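PDB 3GCF: terminal oxygenase component of carbazole 1,9a-dioxygenase from Nocardioides aromaticivorans, which probably catalyses the angular dioxygenation of carbazole, using a Rieske [2Fe-2S] cluster to pass electrons to a mononuclear iron that activates molecular oxygen. Local coordinates for residues 52-56 with 290-294; 36-40 with 300-304; 23-27 with 376-382; 181-187 with 265-269. All coordinates share one frame. Residue numbers count along the deposited sequence, not the author numbering.

Contact 1. Residues 52-56 with 290-294; sequences VTMLG and YVPIS
Two backbone hydrogen bonds hold the turn after strand 52-54 to the backbone of Pro292 and Ile293: Leu55 N to Pro292 O at 2.7 Å, nearly straight, and Gly56 N to Ile293 O at 3.1 Å, more bent. The strand axes cross at 87°, 7.2 Å apart, so they do not pair as a sheet. Met54 CA also gives a CA-H...O contact to Pro292 O, 3.6 Å. A water lies between Thr53 O (2.8 Å) and Pro292 O (3.2 Å), bridging the two carbonyls. At Gly56 (phi/psi 83/-11) a CB would jam against the preceding carbonyl, which explains the glycine. Leu55, left-handed helical (47/46) with chi1 m, turns its apolar end back: its CD1 lies 3.8 Å from Val291 CG1 and 3.9 Å from Pro292 CD. Met54 CE is 4.3 Å from Val291 CG1, and Thr53 CG2 3.9 Å from Ile293 CG2. Away from both metal centres, this is a domain interface, joining an edge strand of the Rieske domain's sheet to the large antiparallel sheet of the catalytic domain.

Contact 2. Residues 36-40 with 300-304; sequences HPAAF and YFQVL
Strands 36-40 and 300-304 cross at 73° with axes 9.0 Å apart, and the closest CA pair, Pro37 and Phe301, is separated by 8.1 Å. At that spacing no backbone hydrogen bond links them, and side chains fill the gap. Strand 36-40 bends at a classic beta bulge, where Ala38 (phi/psi -116/-36) and Ala39 both face Val139 of the adjoining strand. Phe301, chi1 m and chi2 72°, points toward the other strand. Pro37 CG is 3.8 Å from the Phe301 centroid, 9° off the normal, a CH-pi contact that suits the compact, rigid proline ring; Pro37 O is 3.5 Å from Phe301 CZ. The ring edge meets the bulge at Ala38 C (3.6 Å from Phe301 CZ) and Ala39 N (3.9 Å from Phe301 CE2); the small alanines point away. Phe40, chi1 m, brings its CZ to 4.0 Å from Phe301 CD2, the rings oblique at 48°, and its CE1 to 4.2 Å from Val303 CG2. Gln302 OE1 is hydrogen-bonded to Arg171, and its side chain lies about 6 Å from that of the iron ligand Asp337. The contact packs the Rieske-domain sheet on the catalytic-domain sheet, with Phe289 and Val291 of strand 285-292 and Val138 and Phe140 of strand 138-143 also covering Pro37.

Contact 3. Residues 23-27 with 376-382; sequences RYLEA and RGRGVRA
Residues 376-382 leave a helix at Gly377, turn at Arg378 and become extended from Gly379, passing the end of helix 22-26 with Ala27 and Ala382 the nearest CA pair at 5.0 Å. At Gly377 a CB would point toward Arg23, so glycine adds no bulk beside the guanidinium; Arg23 NE is hydrogen-bonded to Ser374 O in the helix just before. Arg378 forms a salt bridge with Glu153, and around Gly379 a weakly bonded strand runs beside strand 31-32. Val380, chi1 t, makes the main apolar contact: its CG1 sits 3.8 Å from Glu26 CB and 4.1 Å from Ala27 CB. Its CG2 packs against the guanidinium, 3.3 Å from Arg23 NH1, so the beta-branched side chain fills the space between arginine and helix end. Arg381 NH1 forms a salt bridge with Glu57 and a hydrogen bond to Leu55 O. Ala382 CA gives a CA-H...O contact of 3.4 Å to Glu26 O. Mixed chemistry on a partly exposed surface thus joins the N-terminal helix 22-26 to the C-terminal end of the modelled chain: aliphatic packing around Val380, with arginines directing their charge to neighbouring groups.

Contact 4. Residues 181-187 with 265-269; sequences VENGFDT and QVSVW
Phe185 overlaps Val268, whose CG1 sits 3.6 Å from the Phe185 ring centroid and 13° off its normal, a CH-pi contact over the ring face. Phe185 is the first residue to leave helical angles after helix 177-184, though its N is still hydrogen-bonded to Val181 O at 2.9 Å; with chi1 t its ring reaches strand 265-269, and its CA is 6.5 Å from that of Val268. At the ring edge, Phe185 CE1 is 3.6 Å from Val266 O, and Phe185 CD1 is 4.1 Å from Val266 CG2. One helical turn back, Val181 CG1 meets Val268 CG2 at 3.7 Å. Val266 and Val268, both chi1 p, share one strand face, their branched side chains suiting strand and packing alike. Ser267 faces away, its OG accepting a 2.9 Å hydrogen bond from Trp269 NE1. Trp369 of helix 364-376 also covers Val181 and Val268. On the polar side, Asn183 ND2 is hydrogen-bonded to OD1 of the iron ligand Asp337, Asp186 OD2 to NE2 of the cluster ligand His99 of the second subunit, and Asp186 O to ND1 of the iron ligand His189. Such an aspartate bridge between Rieske centre and mononuclear iron across the subunit interface is characteristic of Rieske oxygenases, consistent with an electron-transfer route.

Contacts 2 and 4 are buried and lack hydrogen bonds between their segments: in each a phenylalanine ring bears aliphatic groups on its face. Contact 1 is partly buried and relies on backbone hydrogen bonds plus apolar packing; contact 3 is the outermost, its centre about 16 Å from the chain centre, and combines the Arg23 guanidinium with aliphatic packing round Val380. Contacts 1 and 2 join the same two sheets, using neighbouring strands 285-292 and 298-307, and meet where Met54 packs on His36 and Ala38. Contact 4 reaches that catalytic sheet through strand 265-269, near the iron. Polar links tie contact 3 to two others: Arg381 NH1 is hydrogen-bonded to Leu55 O of contact 1, and Tyr24 OH to Glu182 OE2 of contact 4.

Contact 1. Residues 52-56 with 290-294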
loop_
_atom_site.group_PDB
_atom_site.type_symbol
_atom_site.label_atom_id
_atom_site.label_comp_id
_atom_site.label_asym_id
_atom_site.label_seq_id
_atom_site.Cartn_x
_atom_site.Cartn_y
_atom_site.Cartn_z
ATOM N N VAL A 52 -12.274 15.841 -10.567
ATOM C CA VAL A 52 -10.945 15.706 -11.138
ATOM C C VAL A 52 -9.900 16.185 -10.135
ATOM O O VAL A 52 -10.211 16.927 -9.201
ATOM C CB VAL A 52 -10.785 16.532 -12.453
ATOM C CG1 VAL A 52 -11.841 16.116 -13.469
ATOM C CG2 VAL A 52 -10.875 18.022 -12.154
ATOM N N THR A 53 -8.666 15.739 -10.325
ATOM C CA THR A 53 -7.563 16.139 -9.468
ATOM C C THR A 53 -6.524 16.707 -10.413
ATOM O O THR A 53 -6.066 16.021 -11.329
ATOM C CB THR A 53 -6.973 14.938 -8.694
ATOM O OG1 THR A 53 -7.987 14.366 -7.863
ATOM C CG2 THR A 53 -5.817 15.385 -7.807
ATOM N N MET A 54 -6.161 17.965 -10.200
ATOM C CA MET A 54 -5.193 18.617 -11.064
ATOM C C MET A 54 -4.093 19.272 -10.253
ATOM O O MET A 54 -4.367 20.070 -9.357
ATOM C CB MET A 54 -5.894 19.673 -11.920
ATOM C CG MET A 54 -6.987 19.112 -12.817
ATOM S SD MET A 54 -7.976 20.405 -13.599
ATOM C CE MET A 54 -6.757 21.129 -14.719
ATOM N N LEU A 55 -2.849 18.928 -10.573
ATOM C CA LEU A 55 -1.701 19.486 -9.882
ATOM C C LEU A 55 -1.879 19.443 -8.365
ATOM O O LEU A 55 -1.614 20.425 -7.671
ATOM C CB LEU A 55 -1.458 20.927 -10.353
ATOM C CG LEU A 55 -0.959 21.109 -11.794
ATOM C CD1 LEU A 55 -2.083 20.876 -12.792
ATOM C CD2 LEU A 55 -0.406 22.513 -11.959
ATOM N N GLY A 56 -2.334 18.296 -7.867
ATOM C CA GLY A 56 -2.537 18.111 -6.440
ATOM C C GLY A 56 -3.854 18.637 -5.885
ATOM O O GLY A 56 -4.202 18.349 -4.743
ATOM N N TYR A 290 -0.460 16.158 -20.542
ATOM C CA TYR A 290 -0.028 15.279 -19.465
ATOM C C TYR A 290 -0.169 16.056 -18.164
ATOM O O TYR A 290 0.815 16.448 -17.549
ATOM C CB TYR A 290 1.429 14.857 -19.699
ATOM C CG TYR A 290 1.751 14.524 -21.152
ATOM C CD1 TYR A 290 2.045 15.532 -22.068
ATOM C CD2 TYR A 290 1.757 13.202 -21.608
ATOM C CE1 TYR A 290 2.341 15.239 -23.405
ATOM C CE2 TYR A 290 2.049 12.893 -22.943
ATOM C CZ TYR A 290 2.344 13.922 -23.836
ATOM O OH TYR A 290 2.658 13.635 -25.151
ATOM N N VAL A 291 -1.412 16.274 -17.754
ATOM C CA VAL A 291 -1.707 17.045 -16.556
ATOM C C VAL A 291 -1.402 16.286 -15.276
ATOM O O VAL A 291 -1.929 15.203 -15.040
ATOM C CB VAL A 291 -3.185 17.491 -16.550
ATOM C CG1 VAL A 291 -3.420 18.533 -15.455
ATOM C CG2 VAL A 291 -3.554 18.058 -17.920
ATOM N N PRO A 292 -0.536 16.849 -14.428
ATOM C CA PRO A 292 -0.188 16.182 -13.172
ATOM C C PRO A 292 -1.424 15.956 -12.298
ATOM O O PRO A 292 -2.292 16.822 -12.202
ATOM C CB PRO A 292 0.792 17.160 -12.512
ATOM C CG PRO A 292 1.330 17.964 -13.659
ATOM C CD PRO A 292 0.124 18.161 -14.527
ATOM N N ILE A 293 -1.508 14.777 -11.692
ATOM C CA ILE A 293 -2.602 14.455 -10.788
ATOM C C ILE A 293 -1.959 14.580 -9.413
ATOM O O ILE A 293 -2.434 15.317 -8.550
ATOM C CB ILE A 293 -3.113 13.022 -11.002
ATOM C CG1 ILE A 293 -3.886 12.948 -12.324
ATOM C CG2 ILE A 293 -3.994 12.596 -9.829
ATOM C CD1 ILE A 293 -4.274 11.546 -12.743
ATOM N N SER A 294 -0.853 13.868 -9.238
ATOM C CA SER A 294 -0.085 13.896 -8.004
ATOM C C SER A 294 1.382 13.918 -8.423
ATOM O O SER A 294 1.698 14.169 -9.585
ATOM C CB SER A 294 -0.367 12.652 -7.160
ATOM O OG SER A 294 0.071 11.479 -7.824
HETATM O O HOH W 1 -4.925 15.983 -13.867
#

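Contact 2. Residues 36-40 with 300-304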
loop_
_atom_site.group_PDB
_atom_site.type_symbol
_atom_site.label_atom_id
_atom_site.label_comp_id
_atom_site.label_asym_id
_atom_site.label_seq_id
_atom_site.Cartn_x
_atom_site.Cartn_y
_atom_site.Cartn_z
ATOM N N HIS A 36 -4.966 24.187 -18.014
ATOM C CA HIS A 36 -4.761 22.744 -18.153
ATOM C C HIS A 36 -6.120 22.099 -18.406
ATOM O O HIS A 36 -7.120 22.518 -17.834
ATOM C CB HIS A 36 -4.176 22.145 -16.867
ATOM C CG HIS A 36 -2.744 22.501 -16.618
ATOM N ND1 HIS A 36 -1.702 21.930 -17.316
ATOM C CD2 HIS A 36 -2.180 23.359 -15.733
ATOM C CE1 HIS A 36 -0.557 22.421 -16.873
ATOM N NE2 HIS A 36 -0.819 23.290 -15.912
ATOM N N PRO A 37 -6.179 21.081 -19.278
ATOM C CA PRO A 37 -7.469 20.434 -19.534
ATOM C C PRO A 37 -7.886 19.611 -18.316
ATOM O O PRO A 37 -7.041 19.030 -17.634
ATOM C CB PRO A 37 -7.182 19.561 -20.754
ATOM C CG PRO A 37 -5.723 19.221 -20.591
ATOM C CD PRO A 37 -5.133 20.543 -20.165
ATOM N N ALA A 38 -9.186 19.563 -18.046
ATOM C CA ALA A 38 -9.703 18.811 -16.908
ATOM C C ALA A 38 -10.592 17.664 -17.368
ATOM O O ALA A 38 -10.601 16.587 -16.776
ATOM C CB ALA A 38 -10.504 19.738 -15.990
ATOM N N ALA A 39 -11.339 17.902 -18.435
ATOM C CA ALA A 39 -12.259 16.903 -18.941
ATOM C C ALA A 39 -12.773 17.348 -20.292
ATOM O O ALA A 39 -12.394 18.405 -20.794
ATOM C CB ALA A 39 -13.428 16.757 -17.972
ATOM N N PHE A 40 -13.641 16.533 -20.878
ATOM C CA PHE A 40 -14.242 16.872 -22.154
ATOM C C PHE A 40 -15.614 17.454 -21.863
ATOM O O PHE A 40 -16.308 17.007 -20.949
ATOM C CB PHE A 40 -14.336 15.630 -23.034
ATOM C CG PHE A 40 -13.007 15.180 -23.550
ATOM C CD1 PHE A 40 -12.432 15.805 -24.653
ATOM C CD2 PHE A 40 -12.285 14.195 -22.882
ATOM C CE1 PHE A 40 -11.150 15.460 -25.082
ATOM C CE2 PHE A 40 -11.003 13.843 -23.301
ATOM C CZ PHE A 40 -10.434 14.477 -24.401
ATOM N N TYR A 300 -3.512 11.622 -18.971
ATOM C CA TYR A 300 -3.092 11.637 -20.362
ATOM C C TYR A 300 -4.280 11.908 -21.283
ATOM O O TYR A 300 -5.204 11.105 -21.358
ATOM C CB TYR A 300 -2.441 10.282 -20.663
ATOM C CG TYR A 300 -2.060 9.986 -22.099
ATOM C CD1 TYR A 300 -1.492 10.959 -22.924
ATOM C CD2 TYR A 300 -2.208 8.693 -22.612
ATOM C CE1 TYR A 300 -1.080 10.647 -24.228
ATOM C CE2 TYR A 300 -1.801 8.370 -23.901
ATOM C CZ TYR A 300 -1.238 9.345 -24.705
ATOM O OH TYR A 300 -0.840 9.005 -25.979
ATOM N N PHE A 301 -4.260 13.059 -21.954
ATOM C CA PHE A 301 -5.320 13.428 -22.894
ATOM C C PHE A 301 -4.800 13.211 -24.311
ATOM O O PHE A 301 -3.668 13.570 -24.623
ATOM C CB PHE A 301 -5.703 14.916 -22.782
ATOM C CG PHE A 301 -6.475 15.282 -21.537
ATOM C CD1 PHE A 301 -5.854 15.314 -20.291
ATOM C CD2 PHE A 301 -7.817 15.653 -21.626
ATOM C CE1 PHE A 301 -6.555 15.716 -19.148
ATOM C CE2 PHE A 301 -8.536 16.058 -20.487
ATOM C CZ PHE A 301 -7.901 16.091 -19.244
ATOM N N GLN A 302 -5.630 12.626 -25.165
ATOM C CA GLN A 302 -5.272 12.421 -26.557
ATOM C C GLN A 302 -6.406 13.080 -27.323
ATOM O O GLN A 302 -7.554 12.682 -27.166
ATOM C CB GLN A 302 -5.221 10.937 -26.900
ATOM C CG GLN A 302 -4.095 10.176 -26.247
ATOM C CD GLN A 302 -4.338 8.690 -26.278
ATOM O OE1 GLN A 302 -5.214 8.183 -25.581
ATOM N NE2 GLN A 302 -3.574 7.980 -27.097
ATOM N N VAL A 303 -6.094 14.082 -28.139
ATOM C CA VAL A 303 -7.127 14.786 -28.893
ATOM C C VAL A 303 -6.781 14.853 -30.369
ATOM O O VAL A 303 -5.714 15.337 -30.753
ATOM C CB VAL A 303 -7.322 16.229 -28.366
ATOM C CG1 VAL A 303 -8.596 16.832 -28.952
ATOM C CG2 VAL A 303 -7.389 16.226 -26.848
ATOM N N LEU A 304 -7.695 14.363 -31.198
ATOM C CA LEU A 304 -7.489 14.355 -32.637
ATOM C C LEU A 304 -8.211 15.525 -33.293
ATOM O O LEU A 304 -9.365 15.813 -32.978
ATOM C CB LEU A 304 -7.975 13.026 -33.219
ATOM C CG LEU A 304 -7.262 11.789 -32.651
ATOM C CD1 LEU A 304 -7.731 10.546 -33.392
ATOM C CD2 LEU A 304 -5.751 11.942 -32.782
#

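Contact 3. Residues 23-27 with 376-382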
loop_
_atom_site.group_PDB
_atom_site.type_symbol
_atom_site.label_atom_id
_atom_site.label_comp_id
_atom_site.label_asym_id
_atom_site.label_seq_id
_atom_site.Cartn_x
_atom_site.Cartn_y
_atom_site.Cartn_z
ATOM N N ARG A 23 14.236 24.646 -12.359
ATOM C CA ARG A 23 12.809 24.817 -12.127
ATOM C C ARG A 23 11.969 23.703 -12.741
ATOM O O ARG A 23 10.842 23.455 -12.309
ATOM C CB ARG A 23 12.347 26.181 -12.635
ATOM C CG ARG A 23 12.907 27.352 -11.826
ATOM C CD ARG A 23 11.854 28.434 -11.690
ATOM N NE ARG A 23 11.322 28.747 -13.001
ATOM C CZ ARG A 23 10.077 29.133 -13.248
ATOM N NH1 ARG A 23 9.197 29.266 -12.268
ATOM N NH2 ARG A 23 9.719 29.373 -14.498
ATOM N N TYR A 24 12.522 23.031 -13.746
ATOM C CA TYR A 24 11.829 21.925 -14.387
ATOM C C TYR A 24 11.892 20.735 -13.435
ATOM O O TYR A 24 10.927 19.986 -13.288
ATOM C CB TYR A 24 12.509 21.561 -15.706
ATOM C CG TYR A 24 11.865 20.402 -16.426
ATOM C CD1 TYR A 24 10.633 20.544 -17.057
ATOM C CD2 TYR A 24 12.500 19.162 -16.494
ATOM C CE1 TYR A 24 10.051 19.481 -17.746
ATOM C CE2 TYR A 24 11.930 18.095 -17.175
ATOM C CZ TYR A 24 10.711 18.259 -17.804
ATOM O OH TYR A 24 10.171 17.217 -18.526
ATOM N N LEU A 25 13.038 20.566 -12.785
ATOM C CA LEU A 25 13.214 19.468 -11.842
ATOM C C LEU A 25 12.398 19.700 -10.583
ATOM O O LEU A 25 12.000 18.752 -9.910
ATOM C CB LEU A 25 14.685 19.307 -11.464
ATOM C CG LEU A 25 15.653 18.910 -12.576
ATOM C CD1 LEU A 25 16.965 18.473 -11.938
ATOM C CD2 LEU A 25 15.072 17.776 -13.407
ATOM N N GLU A 26 12.149 20.965 -10.270
ATOM C CA GLU A 26 11.379 21.323 -9.084
ATOM C C GLU A 26 9.879 21.165 -9.296
ATOM O O GLU A 26 9.141 20.902 -8.349
ATOM C CB GLU A 26 11.669 22.771 -8.686
ATOM C CG GLU A 26 13.047 23.009 -8.106
ATOM C CD GLU A 26 13.427 24.483 -8.108
ATOM O OE1 GLU A 26 12.562 25.323 -7.774
ATOM O OE2 GLU A 26 14.594 24.796 -8.437
ATOM N N ALA A 27 9.437 21.331 -10.538
ATOM C CA ALA A 27 8.020 21.247 -10.880
ATOM C C ALA A 27 7.478 19.821 -10.876
ATOM O O ALA A 27 6.824 19.382 -11.821
ATOM C CB ALA A 27 7.784 21.901 -12.241
ATOM N N ARG A 376 10.761 29.341 -18.623
ATOM C CA ARG A 376 9.490 30.000 -18.897
ATOM C C ARG A 376 8.245 29.512 -18.164
ATOM O O ARG A 376 7.194 30.148 -18.263
ATOM C CB ARG A 376 9.224 29.975 -20.401
ATOM C CG ARG A 376 10.366 30.515 -21.240
ATOM C CD ARG A 376 10.494 32.024 -21.128
ATOM N NE ARG A 376 11.671 32.501 -21.845
ATOM C CZ ARG A 376 11.937 33.781 -22.091
ATOM N NH1 ARG A 376 11.104 34.731 -21.681
ATOM N NH2 ARG A 376 13.045 34.113 -22.744
ATOM N N GLY A 377 8.334 28.387 -17.459
ATOM C CA GLY A 377 7.168 27.917 -16.726
ATOM C C GLY A 377 6.722 29.068 -15.843
ATOM O O GLY A 377 7.521 29.583 -15.072
ATOM N N ARG A 378 5.466 29.490 -15.949
ATOM C CA ARG A 378 4.988 30.621 -15.156
ATOM C C ARG A 378 5.023 30.425 -13.647
ATOM O O ARG A 378 5.243 31.376 -12.901
ATOM C CB ARG A 378 3.577 31.013 -15.584
ATOM C CG ARG A 378 3.514 31.770 -16.901
ATOM C CD ARG A 378 2.074 31.867 -17.344
ATOM N NE ARG A 378 1.899 32.468 -18.660
ATOM C CZ ARG A 378 1.800 33.774 -18.881
ATOM N NH1 ARG A 378 1.870 34.630 -17.869
ATOM N NH2 ARG A 378 1.598 34.219 -20.110
ATOM N N GLY A 379 4.802 29.201 -13.191
ATOM C CA GLY A 379 4.828 28.950 -11.763
ATOM C C GLY A 379 5.215 27.519 -11.472
ATOM O O GLY A 379 4.817 26.604 -12.193
ATOM N N VAL A 380 5.992 27.319 -10.415
ATOM C CA VAL A 380 6.421 25.982 -10.045
ATOM C C VAL A 380 5.645 25.447 -8.851
ATOM O O VAL A 380 5.496 26.122 -7.831
ATOM C CB VAL A 380 7.928 25.949 -9.702
ATOM C CG1 VAL A 380 8.306 24.584 -9.144
ATOM C CG2 VAL A 380 8.750 26.257 -10.945
ATOM N N ARG A 381 5.142 24.229 -8.992
ATOM C CA ARG A 381 4.410 23.585 -7.917
ATOM C C ARG A 381 5.160 22.291 -7.618
ATOM O O ARG A 381 5.179 21.364 -8.432
ATOM C CB ARG A 381 2.972 23.302 -8.345
ATOM C CG ARG A 381 2.116 22.744 -7.228
ATOM C CD ARG A 381 0.640 22.790 -7.574
ATOM N NE ARG A 381 0.106 24.151 -7.580
ATOM C CZ ARG A 381 -1.188 24.434 -7.712
ATOM N NH1 ARG A 381 -2.070 23.450 -7.849
ATOM N NH2 ARG A 381 -1.605 25.694 -7.707
ATOM N N ALA A 382 5.798 22.247 -6.452
ATOM C CA ALA A 382 6.581 21.083 -6.050
ATOM C C ALA A 382 5.798 20.103 -5.190
ATOM O O ALA A 382 4.686 20.454 -4.743
ATOM C CB ALA A 382 7.833 21.541 -5.308
#

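Contact 4. Residues 181-187 with 265-269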
loop_
_atom_site.group_PDB
_atom_site.type_symbol
_atom_site.label_atom_id
_atom_site.label_comp_id
_atom_site.label_asym_id
_atom_site.label_seq_id
_atom_site.Cartn_x
_atom_site.Cartn_y
_atom_site.Cartn_z
ATOM N N VAL A 181 5.317 13.705 -20.917
ATOM C CA VAL A 181 5.723 14.695 -21.915
ATOM C C VAL A 181 6.945 14.211 -22.698
ATOM O O VAL A 181 6.954 14.216 -23.929
ATOM C CB VAL A 181 6.109 16.047 -21.258
ATOM C CG1 VAL A 181 6.471 17.062 -22.345
ATOM C CG2 VAL A 181 4.965 16.570 -20.399
ATOM N N GLU A 182 7.976 13.803 -21.966
ATOM C CA GLU A 182 9.207 13.331 -22.578
ATOM C C GLU A 182 9.044 12.036 -23.373
ATOM O O GLU A 182 9.884 11.713 -24.208
ATOM C CB GLU A 182 10.292 13.192 -21.506
ATOM C CG GLU A 182 10.695 14.547 -20.939
ATOM C CD GLU A 182 11.872 14.480 -19.993
ATOM O OE1 GLU A 182 12.556 13.436 -19.962
ATOM O OE2 GLU A 182 12.119 15.482 -19.289
ATOM N N ASN A 183 7.965 11.303 -23.120
ATOM C CA ASN A 183 7.694 10.072 -23.855
ATOM C C ASN A 183 6.978 10.446 -25.152
ATOM O O ASN A 183 7.099 9.760 -26.167
ATOM C CB ASN A 183 6.817 9.131 -23.021
ATOM C CG ASN A 183 6.088 8.099 -23.871
ATOM O OD1 ASN A 183 4.884 8.207 -24.098
ATOM N ND2 ASN A 183 6.816 7.097 -24.346
ATOM N N GLY A 184 6.230 11.542 -25.108
ATOM C CA GLY A 184 5.530 12.001 -26.295
ATOM C C GLY A 184 6.491 12.697 -27.243
ATOM O O GLY A 184 6.455 12.466 -28.447
ATOM N N PHE A 185 7.365 13.532 -26.688
ATOM C CA PHE A 185 8.346 14.305 -27.457
ATOM C C PHE A 185 9.693 13.580 -27.525
ATOM O O PHE A 185 10.728 14.141 -27.159
ATOM C CB PHE A 185 8.527 15.672 -26.783
ATOM C CG PHE A 185 9.228 16.692 -27.632
ATOM C CD1 PHE A 185 8.776 16.982 -28.916
ATOM C CD2 PHE A 185 10.331 17.381 -27.140
ATOM C CE1 PHE A 185 9.413 17.940 -29.696
ATOM C CE2 PHE A 185 10.976 18.344 -27.915
ATOM C CZ PHE A 185 10.517 18.624 -29.192
ATOM N N ASP A 186 9.675 12.338 -27.998
ATOM C CA ASP A 186 10.880 11.517 -28.089
ATOM C C ASP A 186 10.888 10.925 -29.493
ATOM O O ASP A 186 10.006 10.140 -29.833
ATOM C CB ASP A 186 10.805 10.412 -27.032
ATOM C CG ASP A 186 12.055 9.569 -26.970
ATOM O OD1 ASP A 186 12.549 9.149 -28.037
ATOM O OD2 ASP A 186 12.534 9.309 -25.846
ATOM N N THR A 187 11.883 11.288 -30.301
ATOM C CA THR A 187 11.933 10.829 -31.688
ATOM C C THR A 187 12.494 9.434 -31.983
ATOM O O THR A 187 12.433 8.976 -33.127
ATOM C CB THR A 187 12.673 11.856 -32.582
ATOM O OG1 THR A 187 14.065 11.866 -32.255
ATOM C CG2 THR A 187 12.107 13.255 -32.364
ATOM N N GLN A 265 6.172 16.527 -38.484
ATOM C CA GLN A 265 6.665 17.410 -37.431
ATOM C C GLN A 265 6.067 17.022 -36.088
ATOM O O GLN A 265 4.918 16.584 -36.017
ATOM C CB GLN A 265 6.278 18.870 -37.713
ATOM C CG GLN A 265 6.982 19.514 -38.897
ATOM C CD GLN A 265 6.591 20.974 -39.087
ATOM O OE1 GLN A 265 7.283 21.727 -39.768
ATOM N NE2 GLN A 265 5.476 21.376 -38.493
ATOM N N VAL A 266 6.854 17.179 -35.029
ATOM C CA VAL A 266 6.374 16.905 -33.682
ATOM C C VAL A 266 6.889 18.046 -32.821
ATOM O O VAL A 266 8.036 18.474 -32.965
ATOM C CB VAL A 266 6.877 15.545 -33.131
ATOM C CG1 VAL A 266 8.391 15.509 -33.079
ATOM C CG2 VAL A 266 6.287 15.313 -31.749
ATOM N N SER A 267 6.037 18.553 -31.941
ATOM C CA SER A 267 6.429 19.664 -31.095
ATOM C C SER A 267 5.753 19.636 -29.737
ATOM O O SER A 267 4.683 19.050 -29.568
ATOM C CB SER A 267 6.102 20.988 -31.800
ATOM O OG SER A 267 4.724 21.061 -32.131
ATOM N N VAL A 268 6.390 20.279 -28.769
ATOM C CA VAL A 268 5.840 20.355 -27.427
ATOM C C VAL A 268 5.823 21.826 -27.021
ATOM O O VAL A 268 6.766 22.567 -27.305
ATOM C CB VAL A 268 6.680 19.519 -26.425
ATOM C CG1 VAL A 268 8.097 20.064 -26.343
ATOM C CG2 VAL A 268 6.012 19.526 -25.058
ATOM N N TRP A 269 4.744 22.243 -26.366
ATOM C CA TRP A 269 4.591 23.627 -25.944
ATOM C C TRP A 269 4.219 23.727 -24.469
ATOM O O TRP A 269 3.540 22.848 -23.928
ATOM C CB TRP A 269 3.513 24.303 -26.798
ATOM C CG TRP A 269 3.736 24.096 -28.270
ATOM C CD1 TRP A 269 3.523 22.949 -28.975
ATOM C CD2 TRP A 269 4.311 25.029 -29.189
ATOM N NE1 TRP A 269 3.935 23.105 -30.276
ATOM C CE2 TRP A 269 4.425 24.374 -30.434
ATOM C CE3 TRP A 269 4.747 26.360 -29.080
ATOM C CZ2 TRP A 269 4.958 25.001 -31.567
ATOM C CZ3 TRP A 269 5.278 26.983 -30.204
ATOM C CH2 TRP A 269 5.379 26.302 -31.432
#